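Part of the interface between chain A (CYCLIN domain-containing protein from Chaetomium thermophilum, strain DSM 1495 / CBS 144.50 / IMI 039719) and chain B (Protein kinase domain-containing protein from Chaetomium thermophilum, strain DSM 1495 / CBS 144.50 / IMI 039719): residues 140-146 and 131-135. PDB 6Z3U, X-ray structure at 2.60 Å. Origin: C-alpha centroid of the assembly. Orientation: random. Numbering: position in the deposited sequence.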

# COMPACT_ATOMS: atom_id res chain seq x y z
N LEU A 140 -7.81 5.38 13.53
CA LEU A 140 -8.24 6.32 12.51
C LEU A 140 -7.07 7.14 11.98
O LEU A 140 -6.96 7.37 10.77
N PHE A 141 -6.19 7.59 12.88
CA PHE A 141 -5.04 8.39 12.45
C PHE A 141 -4.08 7.56 11.60
O PHE A 141 -3.62 8.01 10.55
N PHE A 142 -3.77 6.34 12.05
CA PHE A 142 -2.88 5.48 11.28
C PHE A 142 -3.56 4.96 10.02
O PHE A 142 -2.88 4.69 9.02
N GLY A 143 -4.88 4.80 10.05
CA GLY A 143 -5.60 4.40 8.85
C GLY A 143 -5.47 5.42 7.73
O GLY A 143 -5.37 5.06 6.56
N CYS A 144 -5.49 6.71 8.08
CA CYS A 144 -5.25 7.75 7.09
C CYS A 144 -3.90 7.54 6.41
O CYS A 144 -3.81 7.47 5.18
N LYS A 145 -2.84 7.44 7.22
CA LYS A 145 -1.50 7.27 6.67
C LYS A 145 -1.44 6.04 5.76
O LYS A 145 -0.88 6.10 4.66
N ALA A 146 -2.00 4.92 6.22
CA ALA A 146 -1.96 3.70 5.43
C ALA A 146 -2.66 3.86 4.08
O ALA A 146 -2.39 3.08 3.16
N LYS B 131 7.36 15.91 14.00
CA LYS B 131 6.43 16.13 15.09
C LYS B 131 5.05 15.54 14.84
O LYS B 131 4.17 15.67 15.70
N ASP B 132 4.83 14.89 13.69
CA ASP B 132 3.53 14.32 13.35
C ASP B 132 3.53 12.79 13.40
O ASP B 132 2.76 12.15 12.69
N GLY B 133 4.38 12.20 14.23
CA GLY B 133 4.38 10.75 14.36
C GLY B 133 5.24 10.08 13.31
O GLY B 133 6.25 10.62 12.85
N MET B 134 4.83 8.87 12.92
CA MET B 134 5.59 8.08 11.96
C MET B 134 5.67 8.81 10.62
O MET B 134 4.67 9.31 10.11
N ALA B 135 6.87 8.85 10.05
CA ALA B 135 7.09 9.60 8.82
C ALA B 135 6.45 8.89 7.63
O ALA B 135 6.38 7.65 7.59

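Packing between a helical stretch of the cyclin-domain protein, 140-146 of chain A, and an irregular segment of the kinase-domain protein, 131-135 of chain B. The helix presents Phe141(A), Phe142(A) and Lys145(A) to the partner, while Leu140(A), Gly143(A), Cys144(A) and Ala146(A) lie out of its reach. Between the two stretches 197 Å² is buried, both sides summed, and Lys145(A) and Met134(B) carry the largest shares.

Lys145(A) is the polar centre of the contact. Its CA-to-CB bond points toward chain B, and after an m chi1 of -64° the chain runs through three t angles (-175°, 166° and 178°), so it is almost fully extended. Extended thus, it spans the gap: the CA atoms of Lys145(A) and Met134(B), the nearest pair across the stretches, are 8.9 Å apart. At its end, NZ donates two hydrogen bonds to backbone carbonyls, one to Asp132(B) O at 3.0 Å and one to Met134(B) O at 2.9 Å. The loop bends so that these two oxygens, two residues apart, both face the ammonium group. NZ of Lys145(A) also lies 3.2 Å from Met134(B) N, but both are donors and no hydrogen bond forms between them. The charge is thus met here by main-chain oxygens; the Asp132(B) carboxylate is not its partner, and its OD1 is hydrogen-bonded elsewhere in the structure. Asp132(B) has chi1 m at -56° and a sideways CA-to-CB bond; its side chain comes no nearer than 5.3 Å, from CB to Phe141(A) CZ, and its closest contacts are made by its carbonyl.

Gly133(B) sits between the two acceptor residues with phi/psi of 85/-149, a conformation in which a CB would be jammed against the preceding carbonyl oxygen. An ideal CB would also point toward chain A and lie only 3.1 Å from Lys145(A) NZ, so the absence of a side chain leaves room for the ammonium group.

The aromatic residues border this polar site. Phe141(A), with chi1 t (-177°) and chi2 70°, points toward chain B and brings the edge of its ring to the loop; CZ lies 3.8 Å from Asp132(B) O, close to the ring plane. The same carbonyl therefore meets both the lysine and the rim of the phenyl ring. Phe142(A) leaves the helix sideways with chi1 t (-157°), but the end of its ring comes nearer to the partner, where it meets Met134(B); chi2 of 63° sets the ring tilt.

Met134(B) points toward chain A with chi1 and chi2 both t (-170° and 170°), an extended start that carries its sulfur out toward Phe142(A); chi3 then turns m (-46°). The methyl CE of Met134(B) comes within 3.9 Å of Phe142(A) CE1 in an apolar contact, and SD of Met134(B) lies 5.2 Å from the Phe142(A) ring centroid, at the ring edge. Ala135(B), at the N-cap position of the following helix, points away, and Lys131(B) is exposed and poorly ordered; neither makes contact.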

# COMPACT_ATOMS: atom_id res chain seq x y z
CB LEU A 140 -9.33 7.24 13.07
CG LEU A 140 -10.75 6.67 13.10
CD1 LEU A 140 -11.63 7.48 14.02
CD2 LEU A 140 -11.33 6.64 11.70
CB PHE A 141 -4.32 8.97 13.66
CG PHE A 141 -3.16 9.85 13.31
CD1 PHE A 141 -3.37 11.09 12.73
CD2 PHE A 141 -1.87 9.45 13.57
CE1 PHE A 141 -2.31 11.91 12.41
CE2 PHE A 141 -0.80 10.27 13.26
CZ PHE A 141 -1.02 11.50 12.68
CB PHE A 142 -2.39 4.33 12.16
CG PHE A 142 -1.10 3.72 11.70
CD1 PHE A 142 0.07 4.47 11.67
CD2 PHE A 142 -1.04 2.39 11.30
CE1 PHE A 142 1.26 3.91 11.26
CE2 PHE A 142 0.15 1.83 10.89
CZ PHE A 142 1.30 2.59 10.86
CB CYS A 144 -5.31 9.13 7.75
SG CYS A 144 -6.96 9.67 8.25
CB LYS A 145 -0.49 7.16 7.81
CG LYS A 145 -0.38 8.41 8.67
CD LYS A 145 0.72 8.27 9.71
CE LYS A 145 1.06 9.62 10.33
NZ LYS A 145 2.11 9.50 11.38
CB ALA A 146 -2.61 2.55 6.21
CB LYS B 131 6.28 17.64 15.35
CG LYS B 131 7.60 18.42 15.41
CD LYS B 131 7.47 19.66 16.29
CE LYS B 131 7.78 19.31 17.74
NZ LYS B 131 7.47 20.40 18.71
CB ASP B 132 3.09 14.80 11.97
CG ASP B 132 3.06 16.31 11.87
OD1 ASP B 132 1.95 16.89 11.86
OD2 ASP B 132 4.15 16.93 11.82
CB MET B 134 4.94 6.71 11.78
CG MET B 134 5.79 5.74 10.97
SD MET B 134 5.21 4.03 10.96
CE MET B 134 4.85 3.75 12.70
CB ALA B 135 8.59 9.77 8.57